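Local coordinates for protein 3-dehydroquinate dehydratase (Aquifex aeolicus, PDB 2EGZ) that acts as a type I dehydroquinase, converting 3-dehydroquinate to 3-dehydroshikimate through a Schiff-base intermediate on the chorismate pathway, at residues E211-K214 against K215-L219; L157-S160 against R161-E164; G202-L206 against E207-E211. One frame throughout, in Å; residues are numbered along the deposited sequence.

How the contacts relate
All three contacts are local, and all sit at helix ends in a TIM-barrel chain. Contact 2 comes first in sequence, where helix 150-160 gives way to the loop leading to strand 168-172. Contact 3 follows at the start of helix 206-217, after strand 190-192, and contact 1 continues along that helix to the C-terminus; the two share Glu211 and their centres lie about 11 Å apart. The centre of contact 2 is about 23 Å from that of contact 1 and about 25 Å from that of contact 3, touching neither. Contact 3 lies nearest the substrate site, holding Gln203, a predicted ligand, and packing on substrate-binding Arg180, while contact 1 closes the chain at the surface.

Contact 1. Residues E211-K214 against K215-L219; sequences ELRK and KFYRL
Leu219, the last residue of the chain, folds back over Arg213 and Lys214 just past the C-terminal end of helix 206-217 in this TIM barrel. Arg218 makes the reversal possible: its phi is positive, and the chain leaves the helix there. The packing is tight where Leu219 arrives. Its CD1 is 3.3 Å from Lys214 CA, and its CG lies obliquely against the Arg213 guanidinium, 3.5 Å from NE. Arg213 is the buried residue here; its first two torsions run extended and the chain then bends at chi3, while NH1 makes a salt bridge with Asp25 and a hydrogen bond to Met1 O.

Backbone hydrogen bonds carry the helix to its end. Tyr217 N reaches Arg213 O at 2.9 Å, and Arg218 N reaches Lys214 O at 3.0 Å but well above the carbonyl plane, a sign that the helical geometry is breaking down. The Tyr217 OH is hydrogen-bonded to Leu181 O, and its ring meets that of Tyr184.

The solvent side is loose. Glu211 and Lys215 are exposed, and Glu211 OE2 stays 6.6 Å from Lys215 NZ, so their opposite charges attract at most from a distance. Next to helix 179-182, Leu212 CD2 and Phe216 CE2 make a light apolar contact at 4.2 Å, both residues also touching Leu181. The Phe216 ring turns its edge to the backbone, with CD2 only 3.3 Å from Leu212 O and the oxygen lying in the ring plane.

Contact 2. Residues L157-S160 against R161-E164; sequences LCIS and RQVE
Gln162 lays its side chain obliquely across Ile159 as the chain comes off helix 150-160 and enters a type I beta turn from Ser160 to Val163, closed by the hydrogen bond from Val163 N to Ser160 O at 3.3 Å. With CG anti to the carbonyl carbon (chi1 -51°) and the chain extended beyond it, the Gln162 amide is carried back over the isoleucine: OE1 sits 3.7 Å from Ile159 CD1. That oxygen is hydrogen-bonded to Arg128 NH1, and the Arg128 side chain also touches Ile159, so the amide links the turn after helix 150-160 to helix 124-136.

The Ser160 OG stands between the backbone N and the carbonyl carbon (chi1 78°), which swings it back one turn to donate to Leu157 O at 2.7 Å. Arg161 instead runs its CG past the same carbonyl, 3.7 Å from Leu157 O, before bending at chi3 toward the surface.

The main chain tightens in step. Arg161 N is hydrogen-bonded to Cys158 O at 3.3 Å, and Gln162 N to Ile159 O at 3.0 Å, each donor well above the carbonyl plane. These three-residue steps leave Leu157 O to the serine hydroxyl, implying that a buried side chain replaces a main-chain donor just where the regular helical pattern lapses.

Contact 3. Residues G202-L206 against E207-E211; sequences GQIPL and EEMVE
Ile204 and Met209 are brought together by complementary torsions: the isoleucine runs CG1 anti to its carbonyl carbon and extends at chi2, while the methionine leaves anti to its nitrogen (chi1 -176°) and then bends at chi2 and chi3. The two side chains cross at about a right angle, with Ile204 CD1 3.9 Å from Met209 CE. Since Pro205 is the N-cap of helix 206-217, this pairing of the residue before the cap with the fourth helical residue is a hydrophobic staple. Both side chains also touch Arg180, a substrate-binding residue, so the staple lies beside the active site of the barrel.

The Pro205 ring has Glu208 alongside it, pointing the same way. Glu208 OE2 is 3.5 Å from Pro205 CG, and Glu208 CD is 3.8 Å from Pro205 CD. Replacing the ring by an alanine here removes CG and CD, and the Glu208 carboxylate is then likely to be freer to turn.

The first turn is closed by two hydrogen bonds, from Met209 N to Pro205 O at 3.1 Å, nearly along the C=O axis, and from Val210 N to Leu206 O at 3.1 Å. Leu206 CD1 meets Val210 CG2 at 4.0 Å, and both residues also lie on Ile3 of strand 2-7. Upstream, Gln203, probably a substrate ligand, has its OE1 held by the backbone N atoms of Phe199 and Ala200.

Proline has no N-H to offer Glu208, so a capping box cannot form here. The acid meets the ring through carbon contacts instead, though its negative charge near the helix start would probably interact favourably with the helix dipole.

Contact 1. Residues E211-K214 against K215-L219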
loop_
_atom_site.group_PDB
_atom_site.type_symbol
_atom_site.label_atom_id
_atom_site.label_comp_id
_atom_site.label_asym_id
_atom_site.label_seq_id
_atom_site.Cartn_x
_atom_site.Cartn_y
_atom_site.Cartn_z
ATOM N N GLU B 211 -9.613 25.175 23.523
ATOM C CA GLU B 211 -10.576 25.369 24.591
ATOM C C GLU B 211 -11.165 24.039 25.062
ATOM O O GLU B 211 -11.458 23.875 26.246
ATOM C CB GLU B 211 -11.694 26.304 24.134
ATOM C CG GLU B 211 -12.528 26.847 25.283
ATOM C CD GLU B 211 -11.673 27.521 26.347
ATOM O OE1 GLU B 211 -10.924 28.464 26.005
ATOM O OE2 GLU B 211 -11.750 27.108 27.526
ATOM N N LEU B 212 -11.337 23.094 24.138
ATOM C CA LEU B 212 -11.889 21.783 24.494
ATOM C C LEU B 212 -10.902 20.996 25.345
ATOM O O LEU B 212 -11.293 20.312 26.292
ATOM C CB LEU B 212 -12.232 20.980 23.233
ATOM C CG LEU B 212 -13.355 21.537 22.351
ATOM C CD1 LEU B 212 -13.437 20.751 21.054
ATOM C CD2 LEU B 212 -14.677 21.466 23.103
ATOM N N ARG B 213 -9.620 21.094 25.005
ATOM C CA ARG B 213 -8.590 20.388 25.758
ATOM C C ARG B 213 -8.545 20.912 27.193
ATOM O O ARG B 213 -8.351 20.150 28.140
ATOM C CB ARG B 213 -7.214 20.565 25.098
ATOM C CG ARG B 213 -6.096 19.808 25.822
ATOM C CD ARG B 213 -4.735 20.021 25.159
ATOM N NE ARG B 213 -4.408 21.443 25.061
ATOM C CZ ARG B 213 -3.323 21.923 24.463
ATOM N NH1 ARG B 213 -2.445 21.095 23.904
ATOM N NH2 ARG B 213 -3.129 23.234 24.404
ATOM N N LYS B 214 -8.734 22.216 27.347
ATOM C CA LYS B 214 -8.714 22.832 28.669
ATOM C C LYS B 214 -9.944 22.418 29.468
ATOM O O LYS B 214 -9.842 22.042 30.632
ATOM C CB LYS B 214 -8.658 24.358 28.531
ATOM C CG LYS B 214 -8.702 25.112 29.848
ATOM C CD LYS B 214 -8.588 26.620 29.640
ATOM C CE LYS B 214 -7.221 27.009 29.074
ATOM N NZ LYS B 214 -6.994 28.491 29.045
ATOM N N LYS B 215 -11.105 22.465 28.822
ATOM C CA LYS B 215 -12.365 22.109 29.470
ATOM C C LYS B 215 -12.454 20.655 29.922
ATOM O O LYS B 215 -12.959 20.369 31.008
ATOM C CB LYS B 215 -13.541 22.411 28.530
ATOM C CG LYS B 215 -14.908 22.115 29.134
ATOM C CD LYS B 215 -16.038 22.246 28.112
ATOM C CE LYS B 215 -16.244 23.688 27.651
ATOM N NZ LYS B 215 -17.409 23.804 26.715
ATOM N N PHE B 216 -11.959 19.737 29.098
ATOM C CA PHE B 216 -12.042 18.314 29.415
ATOM C C PHE B 216 -10.862 17.666 30.127
ATOM O O PHE B 216 -11.044 16.710 30.887
ATOM C CB PHE B 216 -12.344 17.536 28.134
ATOM C CG PHE B 216 -13.760 17.684 27.666
ATOM C CD1 PHE B 216 -14.769 16.907 28.222
ATOM C CD2 PHE B 216 -14.096 18.636 26.709
ATOM C CE1 PHE B 216 -16.099 17.078 27.836
ATOM C CE2 PHE B 216 -15.424 18.817 26.318
ATOM C CZ PHE B 216 -16.427 18.036 26.882
ATOM N N TYR B 217 -9.656 18.174 29.896
ATOM C CA TYR B 217 -8.478 17.573 30.506
ATOM C C TYR B 217 -7.607 18.554 31.280
ATOM O O TYR B 217 -6.574 18.160 31.814
ATOM C CB TYR B 217 -7.615 16.907 29.426
ATOM C CG TYR B 217 -8.374 15.984 28.496
ATOM C CD1 TYR B 217 -9.122 14.919 28.997
ATOM C CD2 TYR B 217 -8.323 16.162 27.111
ATOM C CE1 TYR B 217 -9.803 14.047 28.140
ATOM C CE2 TYR B 217 -8.998 15.300 26.247
ATOM C CZ TYR B 217 -9.734 14.244 26.768
ATOM O OH TYR B 217 -10.393 13.381 25.918
ATOM N N ARG B 218 -8.021 19.818 31.354
ATOM C CA ARG B 218 -7.222 20.831 32.038
ATOM C C ARG B 218 -5.827 20.778 31.433
ATOM O O ARG B 218 -4.822 20.992 32.111
ATOM C CB ARG B 218 -7.175 20.574 33.553
ATOM C CG ARG B 218 -8.332 21.223 34.290
ATOM C CD ARG B 218 -8.259 21.044 35.804
ATOM N NE ARG B 218 -8.435 19.652 36.206
ATOM C CZ ARG B 218 -8.926 19.273 37.380
ATOM N NH1 ARG B 218 -9.293 20.186 38.273
ATOM N NH2 ARG B 218 -9.052 17.983 37.663
ATOM N N LEU B 219 -5.817 20.477 30.135
ATOM C CA LEU B 219 -4.633 20.353 29.287
ATOM C C LEU B 219 -3.816 19.074 29.390
ATOM O O LEU B 219 -4.075 18.249 30.291
ATOM C CB LEU B 219 -3.713 21.557 29.467
ATOM C CG LEU B 219 -3.977 22.583 28.370
ATOM C CD1 LEU B 219 -5.425 23.010 28.465
ATOM C CD2 LEU B 219 -3.043 23.773 28.499
ATOM O OXT LEU B 219 -2.915 18.918 28.540
#

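Contact 2. Residues L157-S160 against R161-E164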
loop_
_atom_site.group_PDB
_atom_site.type_symbol
_atom_site.label_atom_id
_atom_site.label_comp_id
_atom_site.label_asym_id
_atom_site.label_seq_id
_atom_site.Cartn_x
_atom_site.Cartn_y
_atom_site.Cartn_z
ATOM N N LEU B 157 -11.210 3.031 18.686
ATOM C CA LEU B 157 -10.723 3.427 20.006
ATOM C C LEU B 157 -10.567 2.253 20.961
ATOM O O LEU B 157 -9.550 2.130 21.648
ATOM C CB LEU B 157 -11.658 4.477 20.612
ATOM C CG LEU B 157 -11.723 5.792 19.828
ATOM C CD1 LEU B 157 -12.856 6.660 20.346
ATOM C CD2 LEU B 157 -10.391 6.523 19.947
ATOM N N CYS B 158 -11.565 1.382 20.997
ATOM C CA CYS B 158 -11.516 0.230 21.888
ATOM C C CYS B 158 -10.478 -0.820 21.514
ATOM O O CYS B 158 -9.799 -1.369 22.386
ATOM C CB CYS B 158 -12.895 -0.413 21.972
ATOM S SG CYS B 158 -14.078 0.680 22.768
ATOM N N ILE B 159 -10.351 -1.102 20.223
ATOM C CA ILE B 159 -9.391 -2.100 19.777
ATOM C C ILE B 159 -7.956 -1.622 19.986
ATOM O O ILE B 159 -7.052 -2.425 20.235
ATOM C CB ILE B 159 -9.621 -2.442 18.290
ATOM C CG1 ILE B 159 -10.987 -3.113 18.125
ATOM C CG2 ILE B 159 -8.512 -3.349 17.770
ATOM C CD1 ILE B 159 -11.144 -4.412 18.880
ATOM N N SER B 160 -7.746 -0.312 19.912
ATOM C CA SER B 160 -6.408 0.233 20.090
ATOM C C SER B 160 -5.838 -0.066 21.475
ATOM O O SER B 160 -4.621 -0.115 21.644
ATOM C CB SER B 160 -6.408 1.747 19.847
ATOM O OG SER B 160 -6.931 2.442 20.965
ATOM N N ARG B 161 -6.707 -0.274 22.463
ATOM C CA ARG B 161 -6.256 -0.564 23.825
ATOM C C ARG B 161 -5.631 -1.952 23.957
ATOM O O ARG B 161 -4.930 -2.236 24.933
ATOM C CB ARG B 161 -7.419 -0.444 24.815
ATOM C CG ARG B 161 -8.048 0.939 24.860
ATOM C CD ARG B 161 -9.249 0.987 25.797
ATOM N NE ARG B 161 -8.882 0.806 27.198
ATOM C CZ ARG B 161 -9.286 -0.210 27.952
ATOM N NH1 ARG B 161 -10.074 -1.147 27.437
ATOM N NH2 ARG B 161 -8.905 -0.288 29.220
ATOM N N GLN B 162 -5.878 -2.810 22.973
ATOM C CA GLN B 162 -5.346 -4.170 22.995
ATOM C C GLN B 162 -3.855 -4.222 22.649
ATOM O O GLN B 162 -3.202 -5.266 22.769
ATOM C CB GLN B 162 -6.175 -5.042 22.054
ATOM C CG GLN B 162 -7.666 -4.903 22.354
ATOM C CD GLN B 162 -8.542 -5.809 21.521
ATOM O OE1 GLN B 162 -8.205 -6.156 20.392
ATOM N NE2 GLN B 162 -9.695 -6.177 22.071
ATOM N N VAL B 163 -3.322 -3.087 22.212
ATOM C CA VAL B 163 -1.904 -2.978 21.894
ATOM C C VAL B 163 -1.427 -1.761 22.683
ATOM O O VAL B 163 -1.569 -0.619 22.242
ATOM C CB VAL B 163 -1.652 -2.751 20.387
ATOM C CG1 VAL B 163 -0.151 -2.831 20.095
ATOM C CG2 VAL B 163 -2.411 -3.786 19.571
ATOM N N GLU B 164 -0.870 -2.026 23.859
ATOM C CA GLU B 164 -0.401 -0.977 24.758
ATOM C C GLU B 164 0.699 -0.071 24.215
ATOM O O GLU B 164 1.585 -0.510 23.480
ATOM C CB GLU B 164 0.065 -1.612 26.069
ATOM C CG GLU B 164 0.761 -0.654 27.018
ATOM C CD GLU B 164 1.194 -1.331 28.301
ATOM O OE1 GLU B 164 1.866 -2.383 28.220
ATOM O OE2 GLU B 164 0.862 -0.810 29.389
#

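Contact 3. Residues G202-L206 against E207-E211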
loop_
_atom_site.group_PDB
_atom_site.type_symbol
_atom_site.label_atom_id
_atom_site.label_comp_id
_atom_site.label_asym_id
_atom_site.label_seq_id
_atom_site.Cartn_x
_atom_site.Cartn_y
_atom_site.Cartn_z
ATOM N N GLY B 202 -15.631 16.653 9.650
ATOM C CA GLY B 202 -14.945 16.136 10.821
ATOM C C GLY B 202 -13.792 16.944 11.376
ATOM O O GLY B 202 -13.359 16.694 12.499
ATOM N N GLN B 203 -13.277 17.902 10.614
ATOM C CA GLN B 203 -12.161 18.697 11.108
ATOM C C GLN B 203 -12.602 19.645 12.211
ATOM O O GLN B 203 -13.769 20.043 12.284
ATOM C CB GLN B 203 -11.515 19.498 9.973
ATOM C CG GLN B 203 -11.032 18.646 8.817
ATOM C CD GLN B 203 -10.271 19.455 7.779
ATOM O OE1 GLN B 203 -10.603 20.610 7.511
ATOM N NE2 GLN B 203 -9.256 18.843 7.178
ATOM N N ILE B 204 -11.657 20.000 13.074
ATOM C CA ILE B 204 -11.918 20.908 14.179
ATOM C C ILE B 204 -10.884 22.027 14.163
ATOM O O ILE B 204 -9.688 21.766 14.069
ATOM C CB ILE B 204 -11.824 20.181 15.534
ATOM C CG1 ILE B 204 -12.895 19.093 15.616
ATOM C CG2 ILE B 204 -11.970 21.186 16.674
ATOM C CD1 ILE B 204 -12.885 18.331 16.922
ATOM N N PRO B 205 -11.336 23.288 14.239
ATOM C CA PRO B 205 -10.416 24.431 14.234
ATOM C C PRO B 205 -9.505 24.457 15.461
ATOM O O PRO B 205 -9.920 24.112 16.566
ATOM C CB PRO B 205 -11.357 25.634 14.193
ATOM C CG PRO B 205 -12.545 25.100 13.429
ATOM C CD PRO B 205 -12.729 23.737 14.062
ATOM N N LEU B 206 -8.265 24.878 15.251
ATOM C CA LEU B 206 -7.277 24.960 16.318
ATOM C C LEU B 206 -7.786 25.667 17.572
ATOM O O LEU B 206 -7.634 25.160 18.683
ATOM C CB LEU B 206 -6.025 25.669 15.797
ATOM C CG LEU B 206 -4.944 26.063 16.806
ATOM C CD1 LEU B 206 -4.461 24.843 17.583
ATOM C CD2 LEU B 206 -3.789 26.703 16.059
ATOM N N GLU B 207 -8.388 26.840 17.400
ATOM C CA GLU B 207 -8.892 27.596 18.541
ATOM C C GLU B 207 -9.896 26.808 19.364
ATOM O O GLU B 207 -9.871 26.854 20.591
ATOM C CB GLU B 207 -9.537 28.906 18.080
ATOM C CG GLU B 207 -8.563 29.899 17.475
ATOM C CD GLU B 207 -9.214 31.236 17.173
ATOM O OE1 GLU B 207 -10.207 31.258 16.416
ATOM O OE2 GLU B 207 -8.730 32.264 17.694
ATOM N N GLU B 208 -10.785 26.091 18.688
ATOM C CA GLU B 208 -11.795 25.302 19.380
ATOM C C GLU B 208 -11.183 24.133 20.152
ATOM O O GLU B 208 -11.572 23.866 21.289
ATOM C CB GLU B 208 -12.843 24.792 18.382
ATOM C CG GLU B 208 -13.765 25.890 17.859
ATOM C CD GLU B 208 -14.759 25.390 16.822
ATOM O OE1 GLU B 208 -15.347 24.304 17.030
ATOM O OE2 GLU B 208 -14.961 26.087 15.802
ATOM N N MET B 209 -10.217 23.445 19.551
ATOM C CA MET B 209 -9.592 22.308 20.227
ATOM C C MET B 209 -8.826 22.752 21.472
ATOM O O MET B 209 -8.755 22.025 22.461
ATOM C CB MET B 209 -8.649 21.570 19.278
ATOM C CG MET B 209 -8.033 20.315 19.880
ATOM S SD MET B 209 -9.261 19.065 20.386
ATOM C CE MET B 209 -9.496 18.240 18.833
ATOM N N VAL B 210 -8.247 23.946 21.421
ATOM C CA VAL B 210 -7.505 24.453 22.568
ATOM C C VAL B 210 -8.442 24.603 23.765
ATOM O O VAL B 210 -8.116 24.201 24.885
ATOM C CB VAL B 210 -6.859 25.815 22.244
ATOM C CG1 VAL B 210 -6.346 26.473 23.514
ATOM C CG2 VAL B 210 -5.712 25.608 21.260
ATOM N N GLU B 211 -9.613 25.175 23.523
ATOM C CA GLU B 211 -10.576 25.369 24.591
ATOM C C GLU B 211 -11.165 24.039 25.062
ATOM O O GLU B 211 -11.458 23.875 26.246
ATOM C CB GLU B 211 -11.694 26.304 24.134
ATOM C CG GLU B 211 -12.528 26.847 25.283
ATOM C CD GLU B 211 -11.673 27.521 26.347
ATOM O OE1 GLU B 211 -10.924 28.464 26.005
ATOM O OE2 GLU B 211 -11.750 27.108 27.526
#